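Local coordinates for protein carbonic anhydrase (PDB 4O1K) that probably catalyses the reversible hydration of carbon dioxide to bicarbonate and a proton at a zinc ion, as a tetrameric beta-class carbonic anhydrase, at residues 103-108 against 186-191; 175-180 against 219-224; 83-88 against 131-136. One frame throughout, in Å; residues are numbered along the deposited sequence. Where two conformers were deposited one is given.

Contact 1: residues 103-108 against 186-191; sequences KVKHIV and NGFPVI
The ring of Phe-188 lies between a charge and an aliphatic group: Lys-105 NZ stands over one face, 4.2 Å from the ring centroid in a cation-pi contact, while Asn-186 CB rests against the opposite face toward the rim. Phe-188 CD2 also approaches Val-104 O at 3.5 Å, obliquely to the ring. The first bond of the Lys-105 side chain points away from the 186-191 segment, and the bends at chi2 (76°) and chi4 (54°) bring NZ back over the ring. An alanine at Phe-188 would probably leave the Lys-105 ammonium without its aromatic partner and free to swing away. The other flat group, the His-106 imidazole, has its ND1 packed 3.6 Å from Val-190 CG2, the two side chains lying alongside each other; the polar partner of ND1 is His-192 NE2, by a hydrogen bond, and Tyr-51 stacks on the ring. Pro-189, after a cis peptide bond, sets its CG 4.0 Å from Ile-107 CD1, a compact apolar match for the inner side, where Ile-107 and Ile-191 face helices 154-174 and 177-186. The backbones join through Val-190, whose N donates to Lys-105 O (3.1 Å) and whose O accepts from Ile-107 N (2.9 Å). This is the beginning of a parallel strand pair, 106-112 beside 190-197, linked through helices in the central mixed sheet of the beta-carbonic anhydrase fold.

Contact 2: residues 175-180 against 219-224; sequences KTAALQ and KIYNLT
Gln-180 and Leu-223 bring the two backbones to 7.4 Å between their CA atoms, where the first turn of helix 177-186 meets the irregular chain that follows helix 210-218. The helix start is N-capped by Thr-176, whose OG1 accepts a weak bond from Leu-179 N. One turn on, the Gln-180 side chain spans the gap: CG is anti to the backbone N (chi1 -174°) and the chain runs extended beyond it. In the conformer described here, one of two, OE1 accepts from Leu-223 N at 2.8 Å and NE2 donates to Tyr-221 O at 3.2 Å, nearly along the C=O axis. A glutamine suits this, since its amide can both donate and accept and so bind a carbonyl and an N-H of this irregular backbone. Gln-218 NE2 adds a weak bond to OE1. At the start of the helix, Ala-177 CB is 4.2 Å from Leu-223 CD2, its small size letting the leucine settle against the helix. Tyr-221 also reaches a neighbouring subunit, its OH bonding to Lys-125 O there and its ring meeting Arg-138 of the same subunit. Within the 219-224 segment, Leu-223 CD1 sits over the centre of the Tyr-221 ring, 3.2 Å above its plane.

Contact 3: residues 83-88 against 131-136; sequences LVCNTD and NPWLRN
Cys-85 and Asn-136 mark the closest backbone approach, 7.8 Å between CA atoms, where a type I turn from Cys-85 to Asp-88 meets helix 130-143. The turn leads into helix 89-100, whose N-cap is Asp-88. The side chain that fills the space between is Trp-133, with CG anti to its backbone N (chi1 -170°). Leu-83 and Cys-85 lie over the same face of the indole. Leu-83 CD1 makes a CH-pi contact 3.7 Å from the centroid of the five-membered ring; a leucine suits the place because its chain carries this single methyl far enough to rest also on Asn-136 CB, 3.8 Å away. Cys-85 SG stands 4.4 Å from the centroid of the six-membered ring, a sulfur-aromatic contact by a small, polarisable group. The indole thus packs the helix against the 83-88 loop, largely through dispersion, while its one polar atom, NE1, is satisfied by Ile-80 O. The Leu-83 side chain comes to about 9 Å from the zinc ion, which places this end of the contact near the metal site. At the indole edge the Asp-88 carboxylate is turned 86° from the ring plane; its OD2, bonded to Asn-90 ND2 of a neighbouring subunit, lies in that plane, 3.7 Å from Trp-133 CH2.

Contact 1 ties strands of the central sheet, its inner side buried and its Lys-105 end more exposed. Contact 2 holds the end of the ordered chain on helix 177-186, which leads into the second strand of contact 1; the two meet at Leu-179, whose CD1 packs 3.4 Å from Ile-191 CD1. In contact 2 a side-chain amide binds backbone groups, where contact 1 uses backbone-to-backbone bonds. Contact 3, about 23 Å from contact 1 between centres, relies on apolar and sulfur packing around an indole. Contacts 2 and 3 do not touch, yet both border one neighbouring subunit, different from that supplying Asn-90 to Asp-88; Tyr-221 packs on its Asn-131, and the tetramer probably contributes to the burial of both.

Contact 1: residues 103-108 against 186-191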
ATOM      1  N   LYS A 103      -0.842 -21.951  10.082  1.00 38.01           N
ATOM      2  CA  LYS A 103      -1.435 -22.352  11.366  1.00 35.90           C
ATOM      3  C   LYS A 103      -0.451 -22.146  12.516  1.00 36.25           C
ATOM      4  O   LYS A 103      -0.264 -23.000  13.389  1.00 34.59           O
ATOM      5  CB  LYS A 103      -1.913 -23.803  11.321  1.00 42.89           C
ATOM      6  CG  LYS A 103      -2.793 -24.138  10.120  1.00 49.98           C
ATOM      7  CD  LYS A 103      -4.220 -23.694  10.337  1.00 55.34           C
ATOM      8  CE  LYS A 103      -5.151 -24.235   9.246  1.00 61.58           C
ATOM      9  NZ  LYS A 103      -6.233 -23.246   8.904  1.00 64.65           N
ATOM     10  N   VAL A 104       0.175 -20.978  12.487  1.00 30.85           N
ATOM     11  CA  VAL A 104       1.064 -20.503  13.510  1.00 32.11           C
ATOM     12  C   VAL A 104       0.334 -20.507  14.869  1.00 33.89           C
ATOM     13  O   VAL A 104      -0.861 -20.233  14.918  1.00 32.38           O
ATOM     14  CB  VAL A 104       1.565 -19.117  13.004  1.00 42.37           C
ATOM     15  CG1 VAL A 104       1.275 -17.982  13.953  1.00 45.63           C
ATOM     16  CG2 VAL A 104       3.026 -19.201  12.541  1.00 37.29           C
ATOM     17  N   LYS A 105       1.019 -20.891  15.952  1.00 28.98           N
ATOM     18  CA  LYS A 105       0.390 -20.925  17.271  1.00 32.78           C
ATOM     19  C   LYS A 105       0.582 -19.626  18.047  1.00 32.43           C
ATOM     20  O   LYS A 105      -0.166 -19.340  19.006  1.00 32.31           O
ATOM     21  CB  LYS A 105       0.960 -22.081  18.103  1.00 38.93           C
ATOM     22  CG  LYS A 105       0.167 -23.380  18.021  1.00 47.15           C
ATOM     23  CD  LYS A 105       0.377 -24.131  16.743  1.00 54.48           C
ATOM     24  CE  LYS A 105       0.132 -25.622  16.995  1.00 60.15           C
ATOM     25  NZ  LYS A 105      -1.212 -25.834  17.610  1.00 64.55           N
ATOM     26  N   HIS A 106       1.581 -18.845  17.634  1.00 32.92           N
ATOM     27  CA  HIS A 106       1.941 -17.619  18.321  1.00 30.85           C
ATOM     28  C   HIS A 106       2.214 -16.508  17.310  1.00 31.97           C
ATOM     29  O   HIS A 106       2.791 -16.747  16.250  1.00 30.39           O
ATOM     30  CB  HIS A 106       3.219 -17.836  19.142  1.00 33.96           C
ATOM     31  CG  HIS A 106       3.112 -18.934  20.151  1.00 38.29           C
ATOM     32  ND1 HIS A 106       2.555 -18.744  21.398  1.00 40.80           N
ATOM     33  CD2 HIS A 106       3.505 -20.233  20.103  1.00 40.97           C
ATOM     34  CE1 HIS A 106       2.605 -19.884  22.075  1.00 39.71           C
ATOM     35  NE2 HIS A 106       3.173 -20.802  21.311  1.00 34.36           N
ATOM     36  N   ILE A 107       1.813 -15.284  17.642  1.00 34.95           N
ATOM     37  CA  ILE A 107       2.267 -14.129  16.864  1.00 27.18           C
ATOM     38  C   ILE A 107       2.924 -13.196  17.873  1.00 27.58           C
ATOM     39  O   ILE A 107       2.329 -12.877  18.879  1.00 28.20           O
ATOM     40  CB  ILE A 107       1.111 -13.403  16.189  1.00 27.48           C
ATOM     41  CG1 ILE A 107       0.390 -14.327  15.201  1.00 28.22           C
ATOM     42  CG2 ILE A 107       1.649 -12.185  15.381  1.00 26.96           C
ATOM     43  CD1 ILE A 107      -0.802 -13.662  14.465  1.00 34.78           C
ATOM     44  N   VAL A 108       4.171 -12.802  17.633  1.00 27.39           N
ATOM     45  CA  VAL A 108       4.893 -11.937  18.570  1.00 22.38           C
ATOM     46  C   VAL A 108       5.167 -10.651  17.813  1.00 23.06           C
ATOM     47  O   VAL A 108       5.632 -10.723  16.682  1.00 26.65           O
ATOM     48  CB  VAL A 108       6.274 -12.538  18.857  1.00 29.27           C
ATOM     49  CG1 VAL A 108       7.144 -11.529  19.621  1.00 30.94           C
ATOM     50  CG2 VAL A 108       6.134 -13.886  19.621  1.00 26.11           C
ATOM     51  N   ASN A 186     -10.251 -22.117  17.344  1.00 51.42           N
ATOM     52  CA  ASN A 186      -9.131 -22.966  17.720  1.00 51.90           C
ATOM     53  C   ASN A 186      -8.478 -22.592  19.045  1.00 47.15           C
ATOM     54  O   ASN A 186      -7.814 -23.420  19.668  1.00 48.01           O
ATOM     55  CB  ASN A 186      -8.072 -22.960  16.600  1.00 54.55           C
ATOM     56  CG  ASN A 186      -8.652 -23.301  15.231  1.00 56.09           C
ATOM     57  OD1 ASN A 186      -8.554 -22.509  14.280  1.00 57.03           O
ATOM     58  ND2 ASN A 186      -9.260 -24.473  15.123  1.00 56.92           N
ATOM     59  N   GLY A 187      -8.653 -21.352  19.482  1.00 45.52           N
ATOM     60  CA  GLY A 187      -7.980 -20.894  20.687  1.00 45.68           C
ATOM     61  C   GLY A 187      -6.540 -20.473  20.420  1.00 46.34           C
ATOM     62  O   GLY A 187      -5.790 -20.138  21.351  1.00 48.78           O
ATOM     63  N   PHE A 188      -6.146 -20.507  19.148  1.00 40.24           N
ATOM     64  CA  PHE A 188      -4.830 -20.008  18.734  1.00 38.54           C
ATOM     65  C   PHE A 188      -4.984 -19.237  17.422  1.00 33.40           C
ATOM     66  O   PHE A 188      -6.004 -19.390  16.747  1.00 36.40           O
ATOM     67  CB  PHE A 188      -3.785 -21.144  18.653  1.00 41.02           C
ATOM     68  CG  PHE A 188      -4.002 -22.144  17.535  1.00 43.91           C
ATOM     69  CD1 PHE A 188      -4.402 -23.441  17.824  1.00 48.14           C
ATOM     70  CD2 PHE A 188      -3.715 -21.816  16.210  1.00 43.89           C
ATOM     71  CE1 PHE A 188      -4.574 -24.370  16.813  1.00 51.28           C
ATOM     72  CE2 PHE A 188      -3.896 -22.736  15.195  1.00 47.50           C
ATOM     73  CZ  PHE A 188      -4.322 -24.012  15.494  1.00 51.08           C
ATOM     74  N   PRO A 189      -3.997 -18.386  17.052  1.00 33.49           N
ATOM     75  CA  PRO A 189      -2.766 -18.032  17.764  1.00 34.31           C
ATOM     76  C   PRO A 189      -3.014 -17.101  18.932  1.00 36.07           C
ATOM     77  O   PRO A 189      -4.025 -16.394  18.986  1.00 34.90           O
ATOM     78  CB  PRO A 189      -1.947 -17.287  16.697  1.00 36.11           C
ATOM     79  CG  PRO A 189      -2.976 -16.679  15.797  1.00 37.20           C
ATOM     80  CD  PRO A 189      -4.065 -17.737  15.727  1.00 36.42           C
ATOM     81  N   VAL A 190      -2.090 -17.106  19.883  1.00 32.97           N
ATOM     82  CA  VAL A 190      -2.129 -16.077  20.897  1.00 32.63           C
ATOM     83  C   VAL A 190      -1.056 -15.055  20.549  1.00 30.67           C
ATOM     84  O   VAL A 190      -0.058 -15.356  19.873  1.00 33.90           O
ATOM     85  CB  VAL A 190      -1.956 -16.628  22.322  1.00 45.72           C
ATOM     86  CG1 VAL A 190      -3.146 -17.539  22.690  1.00 48.96           C
ATOM     87  CG2 VAL A 190      -0.648 -17.381  22.449  1.00 47.73           C
ATOM     88  N   ILE A 191      -1.277 -13.850  21.019  1.00 30.16           N
ATOM     89  CA  ILE A 191      -0.460 -12.720  20.635  1.00 30.85           C
ATOM     90  C   ILE A 191       0.398 -12.238  21.789  1.00 35.42           C
ATOM     91  O   ILE A 191      -0.092 -12.128  22.926  1.00 37.14           O
ATOM     92  CB  ILE A 191      -1.386 -11.616  20.187  1.00 37.42           C
ATOM     93  CG1 ILE A 191      -1.753 -11.864  18.731  1.00 44.17           C
ATOM     94  CG2 ILE A 191      -0.750 -10.261  20.336  1.00 40.33           C
ATOM     95  CD1 ILE A 191      -2.714 -10.917  18.248  1.00 47.59           C
TER

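Contact 2: residues 175-180 against 219-224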
ATOM      1  N   LYS A 175      -7.158  -6.989  15.364  1.00 27.90           N
ATOM      2  CA  LYS A 175      -8.255  -6.528  14.504  1.00 28.26           C
ATOM      3  C   LYS A 175      -8.444  -7.390  13.279  1.00 30.72           C
ATOM      4  O   LYS A 175      -9.533  -7.385  12.672  1.00 31.82           O
ATOM      5  CB  LYS A 175      -7.996  -5.098  14.044  1.00 26.22           C
ATOM      6  CG  LYS A 175      -7.898  -4.066  15.172  1.00 27.53           C
ATOM      7  CD  LYS A 175      -7.484  -2.680  14.586  1.00 27.48           C
ATOM      8  CE  LYS A 175      -7.204  -1.680  15.718  1.00 34.78           C
ATOM      9  NZ  LYS A 175      -6.706  -0.382  15.135  1.00 35.98           N
ATOM     10  N   THR A 176      -7.398  -8.129  12.887  1.00 28.72           N
ATOM     11  CA  THR A 176      -7.492  -8.914  11.652  1.00 29.68           C
ATOM     12  C   THR A 176      -8.527 -10.008  11.737  1.00 33.67           C
ATOM     13  O   THR A 176      -8.679 -10.642  12.777  1.00 31.85           O
ATOM     14  CB  THR A 176      -6.142  -9.479  11.168  1.00 30.35           C
ATOM     15  OG1 THR A 176      -5.653 -10.482  12.079  1.00 32.02           O
ATOM     16  CG2 THR A 176      -5.141  -8.357  11.058  1.00 24.26           C
ATOM     17  N   ALA A 177      -9.255 -10.210  10.638  1.00 35.73           N
ATOM     18  CA  ALA A 177     -10.290 -11.237  10.567  1.00 38.42           C
ATOM     19  C   ALA A 177      -9.698 -12.625  10.772  1.00 39.75           C
ATOM     20  O   ALA A 177     -10.302 -13.471  11.442  1.00 42.03           O
ATOM     21  CB  ALA A 177     -11.046 -11.156   9.216  1.00 41.00           C
ATOM     22  N   ALA A 178      -8.508 -12.840  10.212  1.00 39.27           N
ATOM     23  CA  ALA A 178      -7.837 -14.136  10.286  1.00 41.74           C
ATOM     24  C   ALA A 178      -7.638 -14.510  11.744  1.00 37.35           C
ATOM     25  O   ALA A 178      -8.028 -15.614  12.188  1.00 42.21           O
ATOM     26  CB  ALA A 178      -6.491 -14.062   9.574  1.00 41.69           C
ATOM     27  N   LEU A 179      -7.012 -13.591  12.480  1.00 31.57           N
ATOM     28  CA  LEU A 179      -6.729 -13.806  13.904  1.00 33.36           C
ATOM     29  C   LEU A 179      -7.993 -14.124  14.688  1.00 33.35           C
ATOM     30  O   LEU A 179      -8.039 -15.107  15.441  1.00 33.18           O
ATOM     31  CB  LEU A 179      -6.058 -12.581  14.541  1.00 32.73           C
ATOM     32  CG  LEU A 179      -5.865 -13.015  15.998  1.00 36.83           C
ATOM     33  CD1 LEU A 179      -4.422 -13.213  16.340  1.00 38.23           C
ATOM     34  CD2 LEU A 179      -6.604 -12.179  17.035  1.00 34.74           C
ATOM     35  N   GLN A 180      -9.030 -13.304  14.515  0.60 31.45           N
ATOM     36  CA  GLN A 180     -10.254 -13.497  15.296  0.60 34.32           C
ATOM     37  C   GLN A 180     -10.951 -14.816  14.985  0.60 38.14           C
ATOM     38  O   GLN A 180     -11.375 -15.534  15.897  0.60 39.52           O
ATOM     39  CB  GLN A 180     -11.232 -12.326  15.111  0.60 35.22           C
ATOM     40  CG  GLN A 180     -12.433 -12.451  16.043  0.60 36.78           C
ATOM     41  CD  GLN A 180     -13.439 -11.336  15.875  0.60 41.12           C
ATOM     42  OE1 GLN A 180     -14.639 -11.535  16.081  0.60 42.18           O
ATOM     43  NE2 GLN A 180     -12.958 -10.151  15.515  0.60 37.39           N
ATOM     44  N   LYS A 219     -16.550  -4.915  20.242  1.00 47.47           N
ATOM     45  CA  LYS A 219     -17.732  -4.093  20.482  1.00 54.39           C
ATOM     46  C   LYS A 219     -18.464  -3.679  19.195  1.00 55.72           C
ATOM     47  O   LYS A 219     -19.692  -3.566  19.182  1.00 59.11           O
ATOM     48  CB  LYS A 219     -17.352  -2.886  21.335  1.00 58.51           C
ATOM     49  CG  LYS A 219     -16.780  -3.319  22.692  1.00 62.48           C
ATOM     50  CD  LYS A 219     -16.586  -2.169  23.656  1.00 66.26           C
ATOM     51  CE  LYS A 219     -16.595  -2.685  25.087  1.00 70.57           C
ATOM     52  NZ  LYS A 219     -17.918  -3.275  25.449  1.00 73.89           N
ATOM     53  N   ILE A 220     -17.712  -3.500  18.114  1.00 55.47           N
ATOM     54  CA  ILE A 220     -18.296  -3.195  16.811  1.00 57.46           C
ATOM     55  C   ILE A 220     -17.873  -4.182  15.707  1.00 61.01           C
ATOM     56  O   ILE A 220     -18.393  -4.130  14.584  1.00 64.85           O
ATOM     57  CB  ILE A 220     -17.951  -1.765  16.370  1.00 55.09           C
ATOM     58  CG1 ILE A 220     -16.443  -1.525  16.488  1.00 51.87           C
ATOM     59  CG2 ILE A 220     -18.706  -0.767  17.221  1.00 58.17           C
ATOM     60  CD1 ILE A 220     -15.913  -0.414  15.573  1.00 47.63           C
ATOM     61  N   TYR A 221     -16.942  -5.079  16.019  1.00 59.08           N
ATOM     62  CA  TYR A 221     -16.518  -6.075  15.043  1.00 57.94           C
ATOM     63  C   TYR A 221     -16.480  -7.504  15.614  1.00 60.34           C
ATOM     64  O   TYR A 221     -15.418  -8.136  15.654  1.00 56.23           O
ATOM     65  CB  TYR A 221     -15.160  -5.683  14.442  1.00 55.46           C
ATOM     66  CG  TYR A 221     -14.885  -6.311  13.097  1.00 53.70           C
ATOM     67  CD1 TYR A 221     -15.759  -6.115  12.027  1.00 53.27           C
ATOM     68  CD2 TYR A 221     -13.758  -7.100  12.892  1.00 54.73           C
ATOM     69  CE1 TYR A 221     -15.516  -6.690  10.780  1.00 55.50           C
ATOM     70  CE2 TYR A 221     -13.499  -7.682  11.649  1.00 55.39           C
ATOM     71  CZ  TYR A 221     -14.383  -7.475  10.598  1.00 56.76           C
ATOM     72  OH  TYR A 221     -14.128  -8.050   9.369  1.00 56.09           O
ATOM     73  N   ASN A 222     -17.643  -8.012  16.032  1.00 63.45           N
ATOM     74  CA  ASN A 222     -17.762  -9.382  16.547  1.00 68.14           C
ATOM     75  C   ASN A 222     -18.170 -10.358  15.442  1.00 67.98           C
ATOM     76  O   ASN A 222     -19.316 -10.353  14.981  1.00 66.74           O
ATOM     77  CB  ASN A 222     -18.764  -9.440  17.715  1.00 73.79           C
ATOM     78  CG  ASN A 222     -18.596 -10.688  18.595  1.00 76.41           C
ATOM     79  OD1 ASN A 222     -18.116 -10.604  19.730  1.00 76.14           O
ATOM     80  ND2 ASN A 222     -19.025 -11.837  18.087  1.00 78.46           N
ATOM     81  N   LEU A 223     -17.223 -11.192  15.026  1.00 70.61           N
ATOM     82  CA  LEU A 223     -17.448 -12.129  13.931  1.00 75.67           C
ATOM     83  C   LEU A 223     -17.691 -13.539  14.454  1.00 84.10           C
ATOM     84  O   LEU A 223     -17.536 -13.807  15.648  1.00 85.33           O
ATOM     85  CB  LEU A 223     -16.247 -12.140  12.982  1.00 70.65           C
ATOM     86  CG  LEU A 223     -16.092 -11.025  11.948  1.00 65.61           C
ATOM     87  CD1 LEU A 223     -16.070  -9.679  12.615  1.00 65.49           C
ATOM     88  CD2 LEU A 223     -14.824 -11.227  11.155  1.00 65.93           C
ATOM     89  N   THR A 224     -18.088 -14.430  13.550  1.00 91.75           N
ATOM     90  CA  THR A 224     -18.102 -15.863  13.825  1.00 96.71           C
ATOM     91  C   THR A 224     -17.141 -16.559  12.859  1.00 97.31           C
ATOM     92  O   THR A 224     -16.781 -16.001  11.818  1.00 95.50           O
ATOM     93  CB  THR A 224     -19.517 -16.484  13.677  1.00126.44           C
ATOM     94  OG1 THR A 224     -19.755 -16.843  12.309  1.00126.17           O
ATOM     95  CG2 THR A 224     -20.597 -15.513  14.155  1.00126.58           C
TER

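Contact 3: residues 83-88 against 131-136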
ATOM      1  N   LEU A  83       5.924  -2.224  12.604  1.00 22.74           N
ATOM      2  CA  LEU A  83       4.550  -1.749  12.454  1.00 22.40           C
ATOM      3  C   LEU A  83       3.602  -2.756  11.807  1.00 22.79           C
ATOM      4  O   LEU A  83       3.982  -3.520  10.900  1.00 25.05           O
ATOM      5  CB  LEU A  83       4.524  -0.463  11.609  1.00 20.79           C
ATOM      6  CG  LEU A  83       5.311   0.711  12.147  1.00 24.06           C
ATOM      7  CD1 LEU A  83       5.216   1.924  11.197  1.00 29.41           C
ATOM      8  CD2 LEU A  83       4.757   1.110  13.493  1.00 26.01           C
ATOM      9  N   VAL A  84       2.340  -2.735  12.259  1.00 22.40           N
ATOM     10  CA  VAL A  84       1.290  -3.525  11.618  1.00 22.59           C
ATOM     11  C   VAL A  84       0.235  -2.515  11.145  1.00 24.89           C
ATOM     12  O   VAL A  84      -0.623  -2.093  11.938  1.00 25.59           O
ATOM     13  CB  VAL A  84       0.685  -4.537  12.618  1.00 25.26           C
ATOM     14  CG1 VAL A  84      -0.437  -5.296  11.987  1.00 23.91           C
ATOM     15  CG2 VAL A  84       1.768  -5.553  13.063  1.00 23.21           C
ATOM     16  N   CYS A  85       0.352  -2.099   9.879  1.00 27.32           N
ATOM     17  CA  CYS A  85      -0.496  -1.013   9.321  1.00 30.55           C
ATOM     18  C   CYS A  85      -1.640  -1.626   8.525  1.00 32.85           C
ATOM     19  O   CYS A  85      -1.414  -2.519   7.700  1.00 32.84           O
ATOM     20  CB  CYS A  85       0.315  -0.142   8.376  1.00 29.57           C
ATOM     21  SG  CYS A  85       1.765   0.683   9.135  1.00 35.89           S
ATOM     22  N   ASN A  86      -2.866  -1.151   8.722  1.00 35.84           N
ATOM     23  CA  ASN A  86      -3.964  -1.834   8.051  1.00 39.73           C
ATOM     24  C   ASN A  86      -4.003  -1.698   6.527  1.00 35.56           C
ATOM     25  O   ASN A  86      -4.597  -2.525   5.852  1.00 44.87           O
ATOM     26  CB  ASN A  86      -5.309  -1.540   8.710  1.00 51.03           C
ATOM     27  CG  ASN A  86      -5.469  -0.100   9.082  1.00 55.37           C
ATOM     28  OD1 ASN A  86      -4.938   0.362  10.084  1.00 58.51           O
ATOM     29  ND2 ASN A  86      -6.225   0.615   8.289  1.00 56.51           N
ATOM     30  N   THR A  87      -3.349  -0.710   5.941  1.00 30.30           N
ATOM     31  CA  THR A  87      -3.339  -0.689   4.488  1.00 31.11           C
ATOM     32  C   THR A  87      -2.011  -1.144   3.876  1.00 30.31           C
ATOM     33  O   THR A  87      -1.733  -0.924   2.681  1.00 33.09           O
ATOM     34  CB  THR A  87      -3.832   0.672   3.914  1.00 52.50           C
ATOM     35  OG1 THR A  87      -2.842   1.683   4.119  1.00 46.18           O
ATOM     36  CG2 THR A  87      -5.142   1.084   4.591  1.00 56.64           C
ATOM     37  N   ASP A  88      -1.198  -1.794   4.712  1.00 28.49           N
ATOM     38  CA  ASP A  88       0.063  -2.370   4.268  1.00 26.27           C
ATOM     39  C   ASP A  88      -0.155  -3.827   3.907  1.00 22.51           C
ATOM     40  O   ASP A  88      -0.223  -4.672   4.797  1.00 27.47           O
ATOM     41  CB  ASP A  88       1.076  -2.318   5.403  1.00 23.41           C
ATOM     42  CG  ASP A  88       2.393  -2.998   5.030  1.00 30.08           C
ATOM     43  OD1 ASP A  88       2.701  -3.074   3.831  1.00 30.42           O
ATOM     44  OD2 ASP A  88       3.123  -3.447   5.932  1.00 29.91           O
ATOM     45  N   ASN A 131       8.078   9.624   5.472  1.00 29.61           N
ATOM     46  CA  ASN A 131       7.147  10.400   6.280  1.00 29.64           C
ATOM     47  C   ASN A 131       5.845   9.643   6.567  1.00 25.85           C
ATOM     48  O   ASN A 131       5.460   9.533   7.716  1.00 28.33           O
ATOM     49  CB  ASN A 131       6.844  11.788   5.677  1.00 32.15           C
ATOM     50  CG  ASN A 131       8.080  12.685   5.567  1.00 38.55           C
ATOM     51  OD1 ASN A 131       9.013  12.602   6.365  1.00 37.78           O
ATOM     52  ND2 ASN A 131       8.065  13.579   4.582  1.00 41.56           N
ATOM     53  N   PRO A 132       5.163   9.126   5.532  1.00 27.64           N
ATOM     54  CA  PRO A 132       3.897   8.495   5.916  1.00 31.13           C
ATOM     55  C   PRO A 132       4.126   7.193   6.701  1.00 27.58           C
ATOM     56  O   PRO A 132       3.253   6.790   7.485  1.00 27.79           O
ATOM     57  CB  PRO A 132       3.247   8.162   4.574  1.00 32.22           C
ATOM     58  CG  PRO A 132       4.099   8.781   3.517  1.00 36.22           C
ATOM     59  CD  PRO A 132       5.442   8.956   4.100  1.00 33.28           C
ATOM     60  N   TRP A 133       5.280   6.547   6.525  1.00 25.25           N
ATOM     61  CA  TRP A 133       5.543   5.361   7.351  1.00 24.19           C
ATOM     62  C   TRP A 133       5.710   5.723   8.824  1.00 23.64           C
ATOM     63  O   TRP A 133       5.037   5.154   9.699  1.00 28.73           O
ATOM     64  CB  TRP A 133       6.757   4.585   6.806  1.00 23.47           C
ATOM     65  CG  TRP A 133       6.912   3.262   7.466  1.00 27.34           C
ATOM     66  CD1 TRP A 133       7.758   2.946   8.480  1.00 26.57           C
ATOM     67  CD2 TRP A 133       6.201   2.060   7.140  1.00 28.88           C
ATOM     68  NE1 TRP A 133       7.610   1.621   8.828  1.00 26.60           N
ATOM     69  CE2 TRP A 133       6.657   1.052   8.004  1.00 24.89           C
ATOM     70  CE3 TRP A 133       5.215   1.745   6.197  1.00 26.57           C
ATOM     71  CZ2 TRP A 133       6.172  -0.251   7.953  1.00 26.73           C
ATOM     72  CZ3 TRP A 133       4.718   0.443   6.150  1.00 24.51           C
ATOM     73  CH2 TRP A 133       5.189  -0.533   7.038  1.00 25.79           C
ATOM     74  N   LEU A 134       6.597   6.672   9.119  1.00 28.96           N
ATOM     75  CA  LEU A 134       6.820   7.101  10.494  1.00 31.49           C
ATOM     76  C   LEU A 134       5.623   7.796  11.110  1.00 31.43           C
ATOM     77  O   LEU A 134       5.496   7.864  12.341  1.00 29.30           O
ATOM     78  CB  LEU A 134       8.013   8.027  10.549  1.00 34.83           C
ATOM     79  CG  LEU A 134       9.270   7.352  10.049  1.00 37.05           C
ATOM     80  CD1 LEU A 134      10.406   8.348   9.974  1.00 42.74           C
ATOM     81  CD2 LEU A 134       9.620   6.194  10.952  1.00 37.21           C
ATOM     82  N   ARG A 135       4.729   8.301  10.262  1.00 24.97           N
ATOM     83  CA  ARG A 135       3.519   8.928  10.780  1.00 25.07           C
ATOM     84  C   ARG A 135       2.777   7.974  11.699  1.00 26.98           C
ATOM     85  O   ARG A 135       2.187   8.397  12.700  1.00 28.18           O
ATOM     86  CB  ARG A 135       2.620   9.381   9.609  1.00 27.79           C
ATOM     87  CG  ARG A 135       1.353  10.194  10.008  1.00 31.42           C
ATOM     88  CD  ARG A 135       0.749  10.765   8.731  1.00 31.60           C
ATOM     89  NE  ARG A 135       1.784  11.533   8.012  1.00 36.58           N
ATOM     90  CZ  ARG A 135       1.977  11.555   6.696  1.00 33.29           C
ATOM     91  NH1 ARG A 135       1.187  10.888   5.865  1.00 34.62           N
ATOM     92  NH2 ARG A 135       2.974  12.272   6.187  1.00 35.09           N
ATOM     93  N   ASN A 136       2.825   6.678  11.399  1.00 27.01           N
ATOM     94  CA  ASN A 136       2.104   5.708  12.245  1.00 25.48           C
ATOM     95  C   ASN A 136       2.563   5.734  13.675  1.00 30.36           C
ATOM     96  O   ASN A 136       1.790   5.480  14.614  1.00 32.28           O
ATOM     97  CB  ASN A 136       2.326   4.310  11.693  1.00 28.24           C
ATOM     98  CG  ASN A 136       1.652   4.125  10.370  1.00 33.29           C
ATOM     99  OD1 ASN A 136       2.300   4.058   9.320  1.00 38.95           O
ATOM    100  ND2 ASN A 136       0.344   4.030  10.405  1.00 31.45           N
TER